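Local coordinates for protein orotidine-5-phosphate decarboxylase/orotate phosphoribosyltransferase, putative (Ompdcase-oprtase, putative) (Leishmania infantum, PDB 3QW3) that probably catalyses, through this decarboxylase domain of a bifunctional UMP synthase, the conversion of orotidine 5'-phosphate to UMP and CO2, the last step of de novo UMP synthesis, at residues A[160-165]-A[192-197]; A[133-138]-A[153-158]; A[2-7]-A[127-132]. All coordinates share one frame; numbering follows the deposited sequence.

All three contacts belong to the (beta/alpha)8 barrel of the decarboxylase domain and reach its parallel sheet. Along the chain interaction 3 closes first, followed by interaction 2 and then interaction 1. Interactions 2 and 3 share strand 129-135, one at each end of it, with centres about 21 Å apart; interactions 1 and 2 share helix 154-163, one near each end, with centres about 12 Å apart. Interactions 1 and 3, with centres about 13 Å apart, touch directly, Trp-195 packing on Phe-4 and Leu-7 and Leu-197 on Phe-131. The N-terminal helix 3-11, strand 129-135, helix 154-163 and strand 196-198 are thereby tied together, and interaction 2 also borders the second subunit.

Interaction 1 of 3, residues A[160-165]-A[192-197]; sequences ERAEGP and PTLWFL. With SO4 (sulfate ion), chain F.
OE1 of Glu-163 accepts two backbone N-H groups, a good bond from Thr-193 N at 3.0 Å (161° at the hydrogen) and a weak one from Leu-194 N at 3.4 Å. The carboxylate stands in the last turn of helix 154-163 of the TIM barrel and holds the loop that leads from helix 181-190 into strand 196-198. Thr-193 N meets OE1 from above the carboxylate plane, whereas the hydroxyl of the same residue serves the other oxygen: Thr-193 OG1 donates to the syn lone pair of Glu-163 OE2 at 2.6 Å. With three bonds on its two oxygens the carboxylate is fixed in rotation, which probably also favours its charged form. CG is anti to the backbone N (chi1 179°) and the chain then bends at chi2 (79°), laying the carboxylate beside the proline ring, with Pro-192 CD 3.5 Å from Glu-163 OE1. Beneath this polar grip Leu-194 turns inward, and its CD1 rests on Ala-162 CB at 3.7 Å, where both residues also touch Leu-174 of strand 172-176. Arg-161 extends its chain to a sulfate, also hydrogen-bonded to Arg-152 and probably from the crystallisation liquor. One sulfate oxygen, O3, lies near the guanidinium plane at its edge and accepts hydrogen bonds from both terminal nitrogens, at 2.8 Å from Arg-161 NH1 and a very short 2.5 Å from Arg-161 NH2.

Interaction 2 of 3, residues A[133-138]-A[153-158]; sequences LCKTSN and YLYEAV
Tyr-153 occupies the N-cap of helix 154-163, and Tyr-153 N donates to the anti lone pair of Glu-156 OE2 at 3.0 Å, nearly straight (170°). Tyr-155 carries most of the contact with strand 129-135. Its CG sits in the crowded position between the backbone N and the carbonyl carbon (chi1 69°), and one ring face is turned to the Lys-135 chain. The lysine bends at chi2 and lays CD over that face, offset toward the rim, with Lys-135 CD 3.6 Å from Tyr-155 CD1 in a CH-pi contact. The backbone carbonyl of Tyr-155 faces the thiol of Cys-134, whose SG is 3.3 Å from Tyr-155 O. One turn on, Val-158 CG1 reaches Leu-133 O at 3.7 Å and covers it, a buried carbonyl oxygen without a polar partner. Strand 129-135 and the following helix 154-163 form a beta-alpha unit of the TIM barrel, here bordering the interface with the second subunit, whose Tyr-113 hydrogen-bonds through its hydroxyl to Cys-134 O and packs on Val-158. Lys-135 NZ lies too far from the ring for more than a weak cation-pi attraction and bonds instead to Thr-136 O and Ser-141 OG, so strand and helix are joined mainly by apolar and CH-pi contact.

Interaction 3 of 3, residues A[2-7]-A[127-132]; sequences SFFDLL and DKAVFV
Ala-129 CB is the apolar centre, a methyl group of strand 129-135 against which two phenylalanines of the N-terminal helix 3-11 pack. CD2 of Phe-3 approaches Ala-129 CB to 3.4 Å, and CE2 of Phe-4 meets the same methyl at 3.6 Å. The two helix rings also pack on each other: Phe-3 CD2 lies over the centre of one face of Phe-4, while Phe-4 CD2 lies in the plane of the Phe-3 ring at its edge. Different first torsions set this, Phe-3 having CG anti to the backbone N (chi1 172°) and Phe-4 having CG anti to the carbonyl carbon (chi1 -71°). Farther along the strand Phe-131 extends the cluster. Its CE2 is 3.6 Å from Phe-3 CZ, an atom lying near the plane of the Phe-131 ring at its edge, and the two ring planes stand at 79°. The helix runs almost at right angles to the strand and lies at the N-terminal end of this strand of the TIM barrel, with Trp-195 packing on Phe-4 and Pro-78 and Ala-107 touching Phe-3. Toward the start of the helix the contact turns polar. Phe-3 N donates to Asp-127 O at 2.9 Å, from above the carbonyl plane, and Ser-2 CA makes a longer C-H...O approach to the same oxygen. Ser-2 and Asp-5 form a capping box: Asp-5 N donates to Ser-2 OG at 3.0 Å, and Ser-2 N returns a weak bond of 3.4 Å to Asp-5 OD2.

Interaction 1 of 3, residues A[160-165]-A[192-197]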
loop_
_atom_site.group_PDB
_atom_site.type_symbol
_atom_site.label_atom_id
_atom_site.label_comp_id
_atom_site.label_asym_id
_atom_site.label_seq_id
_atom_site.Cartn_x
_atom_site.Cartn_y
_atom_site.Cartn_z
ATOM N N GLU A 160 -10.326 1.765 -17.259
ATOM C CA GLU A 160 -10.293 2.774 -18.329
ATOM C C GLU A 160 -9.113 3.728 -18.185
ATOM O O GLU A 160 -8.400 4.011 -19.156
ATOM C CB GLU A 160 -11.592 3.587 -18.348
ATOM C CG GLU A 160 -12.818 2.834 -18.810
ATOM C CD GLU A 160 -14.039 3.739 -18.892
ATOM O OE1 GLU A 160 -14.211 4.602 -18.005
ATOM O OE2 GLU A 160 -14.825 3.595 -19.849
ATOM N N ARG A 161 -8.911 4.228 -16.965
ATOM C CA ARG A 161 -7.774 5.089 -16.666
ATOM C C ARG A 161 -6.460 4.397 -16.993
ATOM O O ARG A 161 -5.564 4.994 -17.586
ATOM C CB ARG A 161 -7.787 5.483 -15.191
ATOM C CG ARG A 161 -8.407 6.827 -14.926
ATOM C CD ARG A 161 -8.900 6.915 -13.497
ATOM N NE ARG A 161 -9.615 8.166 -13.260
ATOM C CZ ARG A 161 -10.893 8.382 -13.561
ATOM N NH1 ARG A 161 -11.632 7.434 -14.126
ATOM N NH2 ARG A 161 -11.433 9.560 -13.295
ATOM N N ALA A 162 -6.360 3.129 -16.597
ATOM C CA ALA A 162 -5.142 2.360 -16.772
ATOM C C ALA A 162 -4.814 2.138 -18.247
ATOM O O ALA A 162 -3.673 2.327 -18.652
ATOM C CB ALA A 162 -5.245 1.032 -16.031
ATOM N N GLU A 163 -5.816 1.746 -19.035
ATOM C CA GLU A 163 -5.643 1.546 -20.481
ATOM C C GLU A 163 -5.411 2.879 -21.193
ATOM O O GLU A 163 -4.671 2.944 -22.179
ATOM C CB GLU A 163 -6.869 0.828 -21.069
ATOM C CG GLU A 163 -6.838 0.574 -22.589
ATOM C CD GLU A 163 -5.986 -0.621 -23.011
ATOM O OE1 GLU A 163 -5.993 -1.667 -22.329
ATOM O OE2 GLU A 163 -5.313 -0.522 -24.057
ATOM N N GLY A 164 -6.035 3.935 -20.672
ATOM C CA GLY A 164 -5.973 5.270 -21.264
ATOM C C GLY A 164 -4.838 6.131 -20.730
ATOM O O GLY A 164 -3.678 5.859 -21.009
ATOM N N PRO A 165 -5.170 7.176 -19.948
ATOM C CA PRO A 165 -4.190 8.185 -19.517
ATOM C C PRO A 165 -2.959 7.652 -18.781
ATOM O O PRO A 165 -1.869 8.190 -18.961
ATOM C CB PRO A 165 -5.004 9.122 -18.608
ATOM C CG PRO A 165 -6.330 8.482 -18.427
ATOM C CD PRO A 165 -6.540 7.526 -19.539
ATOM N N PRO A 192 -8.468 -3.412 -23.392
ATOM C CA PRO A 192 -8.216 -4.500 -24.344
ATOM C C PRO A 192 -6.761 -4.969 -24.475
ATOM O O PRO A 192 -6.525 -6.093 -24.932
ATOM C CB PRO A 192 -8.713 -3.915 -25.680
ATOM C CG PRO A 192 -9.621 -2.790 -25.300
ATOM C CD PRO A 192 -8.980 -2.209 -24.076
ATOM N N THR A 193 -5.792 -4.138 -24.095
ATOM C CA THR A 193 -4.382 -4.483 -24.333
ATOM C C THR A 193 -3.550 -4.793 -23.083
ATOM O O THR A 193 -2.470 -5.378 -23.188
ATOM C CB THR A 193 -3.632 -3.407 -25.167
ATOM O OG1 THR A 193 -3.437 -2.224 -24.379
ATOM C CG2 THR A 193 -4.387 -3.065 -26.442
ATOM N N LEU A 194 -4.030 -4.395 -21.905
ATOM C CA LEU A 194 -3.203 -4.514 -20.705
ATOM C C LEU A 194 -3.048 -5.951 -20.231
ATOM O O LEU A 194 -3.963 -6.747 -20.359
ATOM C CB LEU A 194 -3.765 -3.665 -19.563
ATOM C CG LEU A 194 -3.964 -2.175 -19.841
ATOM C CD1 LEU A 194 -4.306 -1.477 -18.542
ATOM C CD2 LEU A 194 -2.733 -1.540 -20.487
ATOM N N TRP A 195 -1.883 -6.263 -19.673
ATOM C CA TRP A 195 -1.696 -7.533 -18.979
ATOM C C TRP A 195 -2.465 -7.505 -17.672
ATOM O O TRP A 195 -2.480 -6.478 -16.977
ATOM C CB TRP A 195 -0.219 -7.777 -18.688
ATOM C CG TRP A 195 0.500 -8.407 -19.827
ATOM C CD1 TRP A 195 1.048 -7.778 -20.910
ATOM C CD2 TRP A 195 0.747 -9.804 -20.001
ATOM N NE1 TRP A 195 1.634 -8.704 -21.747
ATOM C CE2 TRP A 195 1.460 -9.955 -21.212
ATOM C CE3 TRP A 195 0.439 -10.947 -19.248
ATOM C CZ2 TRP A 195 1.865 -11.206 -21.690
ATOM C CZ3 TRP A 195 0.842 -12.195 -19.727
ATOM C CH2 TRP A 195 1.547 -12.308 -20.939
ATOM N N PHE A 196 -3.111 -8.621 -17.350
ATOM C CA PHE A 196 -3.759 -8.779 -16.048
ATOM C C PHE A 196 -2.935 -9.746 -15.210
ATOM O O PHE A 196 -2.503 -10.800 -15.703
ATOM C CB PHE A 196 -5.182 -9.352 -16.159
ATOM C CG PHE A 196 -6.162 -8.520 -16.952
ATOM C CD1 PHE A 196 -5.868 -7.228 -17.393
ATOM C CD2 PHE A 196 -7.430 -9.038 -17.213
ATOM C CE1 PHE A 196 -6.816 -6.497 -18.126
ATOM C CE2 PHE A 196 -8.380 -8.308 -17.933
ATOM C CZ PHE A 196 -8.066 -7.040 -18.387
ATOM N N LEU A 197 -2.713 -9.391 -13.950
ATOM C CA LEU A 197 -2.185 -10.336 -12.975
ATOM C C LEU A 197 -3.409 -10.901 -12.284
ATOM O O LEU A 197 -4.198 -10.154 -11.704
ATOM C CB LEU A 197 -1.252 -9.635 -11.983
ATOM C CG LEU A 197 -0.710 -10.455 -10.806
ATOM C CD1 LEU A 197 0.143 -11.643 -11.250
ATOM C CD2 LEU A 197 0.093 -9.547 -9.867
HETATM S S SO4 F . -14.533 9.737 -15.532
HETATM O O1 SO4 F . -14.966 11.109 -15.278
HETATM O O2 SO4 F . -13.853 9.668 -16.824
HETATM O O3 SO4 F . -13.611 9.327 -14.486
HETATM O O4 SO4 F . -15.692 8.848 -15.522
#

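Interaction 2 of 3, residues A[133-138]-A[153-158]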
loop_
_atom_site.group_PDB
_atom_site.type_symbol
_atom_site.label_atom_id
_atom_site.label_comp_id
_atom_site.label_asym_id
_atom_site.label_seq_id
_atom_site.Cartn_x
_atom_site.Cartn_y
_atom_site.Cartn_z
ATOM N N LEU A 133 -4.091 -2.375 -8.732
ATOM C CA LEU A 133 -5.275 -3.075 -8.233
ATOM C C LEU A 133 -6.514 -2.604 -8.968
ATOM O O LEU A 133 -6.730 -1.401 -9.127
ATOM C CB LEU A 133 -5.449 -2.849 -6.729
ATOM C CG LEU A 133 -4.270 -3.171 -5.815
ATOM C CD1 LEU A 133 -4.680 -2.862 -4.364
ATOM C CD2 LEU A 133 -3.837 -4.621 -5.949
ATOM N N CYS A 134 -7.325 -3.552 -9.424
ATOM C CA CYS A 134 -8.534 -3.205 -10.164
ATOM C C CYS A 134 -9.749 -3.894 -9.558
ATOM O O CYS A 134 -10.608 -3.244 -8.959
ATOM C CB CYS A 134 -8.366 -3.552 -11.646
ATOM S SG CYS A 134 -9.799 -3.162 -12.656
ATOM N N LYS A 135 -9.802 -5.215 -9.695
ATOM C CA LYS A 135 -10.876 -6.001 -9.112
ATOM C C LYS A 135 -10.282 -7.158 -8.334
ATOM O O LYS A 135 -9.581 -7.993 -8.899
ATOM C CB LYS A 135 -11.822 -6.511 -10.207
ATOM C CG LYS A 135 -12.987 -7.362 -9.693
ATOM C CD LYS A 135 -14.030 -6.516 -8.971
ATOM C CE LYS A 135 -15.294 -7.322 -8.661
ATOM N NZ LYS A 135 -15.074 -8.426 -7.674
ATOM N N THR A 136 -10.556 -7.195 -7.035
ATOM C CA THR A 136 -10.118 -8.299 -6.185
ATOM C C THR A 136 -11.325 -9.141 -5.744
ATOM O O THR A 136 -12.463 -8.666 -5.779
ATOM C CB THR A 136 -9.256 -7.800 -4.997
ATOM O OG1 THR A 136 -9.986 -6.827 -4.243
ATOM C CG2 THR A 136 -7.977 -7.156 -5.515
ATOM N N SER A 137 -11.069 -10.382 -5.329
ATOM C CA SER A 137 -12.148 -11.344 -5.101
ATOM C C SER A 137 -12.693 -11.396 -3.673
ATOM O O SER A 137 -13.755 -11.985 -3.427
ATOM C CB SER A 137 -11.717 -12.736 -5.570
ATOM O OG SER A 137 -11.547 -12.747 -6.979
ATOM N N ASN A 138 -11.982 -10.768 -2.738
ATOM C CA ASN A 138 -12.380 -10.749 -1.331
ATOM C C ASN A 138 -13.703 -10.003 -1.087
ATOM O O ASN A 138 -14.113 -9.171 -1.900
ATOM C CB ASN A 138 -11.246 -10.174 -0.468
ATOM C CG ASN A 138 -10.903 -8.733 -0.827
ATOM O OD1 ASN A 138 -11.196 -7.812 -0.066
ATOM N ND2 ASN A 138 -10.297 -8.533 -1.990
ATOM N N TYR A 153 -19.076 0.288 -12.913
ATOM C CA TYR A 153 -18.508 0.075 -11.589
ATOM C C TYR A 153 -17.203 0.850 -11.436
ATOM O O TYR A 153 -16.538 1.156 -12.430
ATOM C CB TYR A 153 -18.251 -1.414 -11.359
ATOM C CG TYR A 153 -19.499 -2.265 -11.377
ATOM C CD1 TYR A 153 -20.399 -2.231 -10.314
ATOM C CD2 TYR A 153 -19.778 -3.106 -12.454
ATOM C CE1 TYR A 153 -21.549 -3.011 -10.321
ATOM C CE2 TYR A 153 -20.930 -3.892 -12.474
ATOM C CZ TYR A 153 -21.806 -3.840 -11.402
ATOM O OH TYR A 153 -22.947 -4.611 -11.404
ATOM N N LEU A 154 -16.837 1.164 -10.194
ATOM C CA LEU A 154 -15.561 1.838 -9.930
ATOM C C LEU A 154 -14.389 1.089 -10.566
ATOM O O LEU A 154 -13.470 1.708 -11.106
ATOM C CB LEU A 154 -15.315 2.035 -8.424
ATOM C CG LEU A 154 -13.958 2.661 -8.040
ATOM C CD1 LEU A 154 -13.862 4.113 -8.506
ATOM C CD2 LEU A 154 -13.662 2.564 -6.545
ATOM N N TYR A 155 -14.423 -0.242 -10.516
ATOM C CA TYR A 155 -13.315 -1.017 -11.082
ATOM C C TYR A 155 -13.185 -0.854 -12.595
ATOM O O TYR A 155 -12.079 -0.884 -13.134
ATOM C CB TYR A 155 -13.348 -2.492 -10.651
ATOM C CG TYR A 155 -14.468 -3.347 -11.216
ATOM C CD1 TYR A 155 -15.585 -3.652 -10.448
ATOM C CD2 TYR A 155 -14.378 -3.894 -12.498
ATOM C CE1 TYR A 155 -16.601 -4.458 -10.945
ATOM C CE2 TYR A 155 -15.390 -4.699 -13.009
ATOM C CZ TYR A 155 -16.500 -4.975 -12.223
ATOM O OH TYR A 155 -17.511 -5.772 -12.705
ATOM N N GLU A 156 -14.312 -0.646 -13.273
ATOM C CA GLU A 156 -14.295 -0.343 -14.703
ATOM C C GLU A 156 -13.688 1.033 -14.970
ATOM O O GLU A 156 -12.965 1.215 -15.954
ATOM C CB GLU A 156 -15.703 -0.434 -15.294
ATOM C CG GLU A 156 -16.260 -1.849 -15.353
ATOM C CD GLU A 156 -17.664 -1.892 -15.938
ATOM O OE1 GLU A 156 -17.802 -2.273 -17.120
ATOM O OE2 GLU A 156 -18.622 -1.531 -15.220
ATOM N N ALA A 157 -13.973 1.998 -14.092
ATOM C CA ALA A 157 -13.360 3.329 -14.194
ATOM C C ALA A 157 -11.834 3.281 -14.018
ATOM O O ALA A 157 -11.095 4.005 -14.689
ATOM C CB ALA A 157 -13.991 4.296 -13.192
ATOM N N VAL A 158 -11.373 2.423 -13.113
ATOM C CA VAL A 158 -9.947 2.212 -12.897
ATOM C C VAL A 158 -9.310 1.587 -14.147
ATOM O O VAL A 158 -8.257 2.035 -14.607
ATOM C CB VAL A 158 -9.698 1.341 -11.640
ATOM C CG1 VAL A 158 -8.231 0.916 -11.541
ATOM C CG2 VAL A 158 -10.127 2.099 -10.386
#

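Interaction 3 of 3, residues A[2-7]-A[127-132]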
loop_
_atom_site.group_PDB
_atom_site.type_symbol
_atom_site.label_atom_id
_atom_site.label_comp_id
_atom_site.label_asym_id
_atom_site.label_seq_id
_atom_site.Cartn_x
_atom_site.Cartn_y
_atom_site.Cartn_z
ATOM N N SER A 2 13.459 -5.273 -20.608
ATOM C CA SER A 2 12.299 -4.797 -19.846
ATOM C C SER A 2 11.466 -5.949 -19.293
ATOM O O SER A 2 11.603 -7.098 -19.729
ATOM C CB SER A 2 11.409 -3.905 -20.712
ATOM O OG SER A 2 10.507 -4.679 -21.492
ATOM N N PHE A 3 10.591 -5.630 -18.343
ATOM C CA PHE A 3 9.657 -6.614 -17.819
ATOM C C PHE A 3 8.848 -7.282 -18.931
ATOM O O PHE A 3 8.723 -8.511 -18.963
ATOM C CB PHE A 3 8.704 -5.978 -16.801
ATOM C CG PHE A 3 7.605 -6.897 -16.370
ATOM C CD1 PHE A 3 7.814 -7.803 -15.339
ATOM C CD2 PHE A 3 6.373 -6.887 -17.019
ATOM C CE1 PHE A 3 6.799 -8.679 -14.944
ATOM C CE2 PHE A 3 5.353 -7.756 -16.623
ATOM C CZ PHE A 3 5.577 -8.650 -15.583
ATOM N N PHE A 4 8.294 -6.477 -19.834
ATOM C CA PHE A 4 7.452 -7.021 -20.900
ATOM C C PHE A 4 8.228 -7.756 -21.996
ATOM O O PHE A 4 7.677 -8.656 -22.629
ATOM C CB PHE A 4 6.481 -5.968 -21.450
ATOM C CG PHE A 4 5.382 -5.623 -20.488
ATOM C CD1 PHE A 4 4.355 -6.530 -20.229
ATOM C CD2 PHE A 4 5.395 -4.411 -19.798
ATOM C CE1 PHE A 4 3.346 -6.224 -19.315
ATOM C CE2 PHE A 4 4.391 -4.099 -18.887
ATOM C CZ PHE A 4 3.366 -5.003 -18.644
ATOM N N ASP A 5 9.500 -7.399 -22.195
ATOM C CA ASP A 5 10.396 -8.183 -23.062
ATOM C C ASP A 5 10.598 -9.582 -22.490
ATOM O O ASP A 5 10.534 -10.581 -23.218
ATOM C CB ASP A 5 11.768 -7.516 -23.203
ATOM C CG ASP A 5 11.738 -6.267 -24.065
ATOM O OD1 ASP A 5 10.822 -6.123 -24.906
ATOM O OD2 ASP A 5 12.653 -5.430 -23.889
ATOM N N LEU A 6 10.847 -9.646 -21.184
ATOM C CA LEU A 6 11.035 -10.914 -20.501
ATOM C C LEU A 6 9.730 -11.701 -20.493
ATOM O O LEU A 6 9.719 -12.892 -20.811
ATOM C CB LEU A 6 11.556 -10.711 -19.072
ATOM C CG LEU A 6 12.969 -10.132 -18.917
ATOM C CD1 LEU A 6 13.201 -9.696 -17.487
ATOM C CD2 LEU A 6 14.029 -11.146 -19.337
ATOM N N LEU A 7 8.631 -11.036 -20.147
ATOM C CA LEU A 7 7.341 -11.727 -20.052
ATOM C C LEU A 7 6.848 -12.247 -21.399
ATOM O O LEU A 7 6.352 -13.374 -21.483
ATOM C CB LEU A 7 6.276 -10.849 -19.395
ATOM C CG LEU A 7 4.939 -11.538 -19.088
ATOM C CD1 LEU A 7 5.127 -12.707 -18.110
ATOM C CD2 LEU A 7 3.947 -10.528 -18.531
ATOM N N ASP A 127 11.229 0.319 -18.189
ATOM C CA ASP A 127 11.651 -1.086 -18.162
ATOM C C ASP A 127 10.975 -1.908 -17.057
ATOM O O ASP A 127 11.149 -3.131 -16.990
ATOM C CB ASP A 127 13.179 -1.186 -18.040
ATOM C CG ASP A 127 13.736 -0.439 -16.825
ATOM O OD1 ASP A 127 13.289 0.698 -16.544
ATOM O OD2 ASP A 127 14.639 -0.988 -16.155
ATOM N N LYS A 128 10.211 -1.228 -16.200
ATOM C CA LYS A 128 9.511 -1.866 -15.083
ATOM C C LYS A 128 8.004 -1.768 -15.264
ATOM O O LYS A 128 7.501 -0.807 -15.843
ATOM C CB LYS A 128 9.919 -1.216 -13.751
ATOM C CG LYS A 128 11.428 -1.135 -13.507
ATOM C CD LYS A 128 12.064 -2.503 -13.270
ATOM C CE LYS A 128 13.574 -2.391 -13.136
ATOM N NZ LYS A 128 14.181 -3.700 -12.759
ATOM N N ALA A 129 7.277 -2.760 -14.767
ATOM C CA ALA A 129 5.830 -2.756 -14.903
ATOM C C ALA A 129 5.168 -2.427 -13.575
ATOM O O ALA A 129 5.721 -2.694 -12.512
ATOM C CB ALA A 129 5.337 -4.085 -15.410
ATOM N N VAL A 130 3.978 -1.850 -13.662
ATOM C CA VAL A 130 3.176 -1.542 -12.489
ATOM C C VAL A 130 1.808 -2.175 -12.678
ATOM O O VAL A 130 1.040 -1.772 -13.559
ATOM C CB VAL A 130 3.030 -0.021 -12.292
ATOM C CG1 VAL A 130 2.299 0.283 -10.978
ATOM C CG2 VAL A 130 4.393 0.637 -12.325
ATOM N N PHE A 131 1.519 -3.183 -11.855
ATOM C CA PHE A 131 0.212 -3.821 -11.850
ATOM C C PHE A 131 -0.674 -3.132 -10.819
ATOM O O PHE A 131 -0.432 -3.234 -9.617
ATOM C CB PHE A 131 0.351 -5.313 -11.549
ATOM C CG PHE A 131 0.910 -6.109 -12.701
ATOM C CD1 PHE A 131 0.067 -6.561 -13.708
ATOM C CD2 PHE A 131 2.268 -6.408 -12.765
ATOM C CE1 PHE A 131 0.568 -7.304 -14.787
ATOM C CE2 PHE A 131 2.787 -7.150 -13.848
ATOM C CZ PHE A 131 1.928 -7.591 -14.854
ATOM N N VAL A 132 -1.692 -2.426 -11.305
ATOM C CA VAL A 132 -2.557 -1.611 -10.449
ATOM C C VAL A 132 -3.781 -2.403 -10.026
ATOM O O VAL A 132 -4.441 -3.026 -10.859
ATOM C CB VAL A 132 -3.000 -0.318 -11.172
ATOM C CG1 VAL A 132 -3.841 0.550 -10.235
ATOM C CG2 VAL A 132 -1.782 0.458 -11.650
#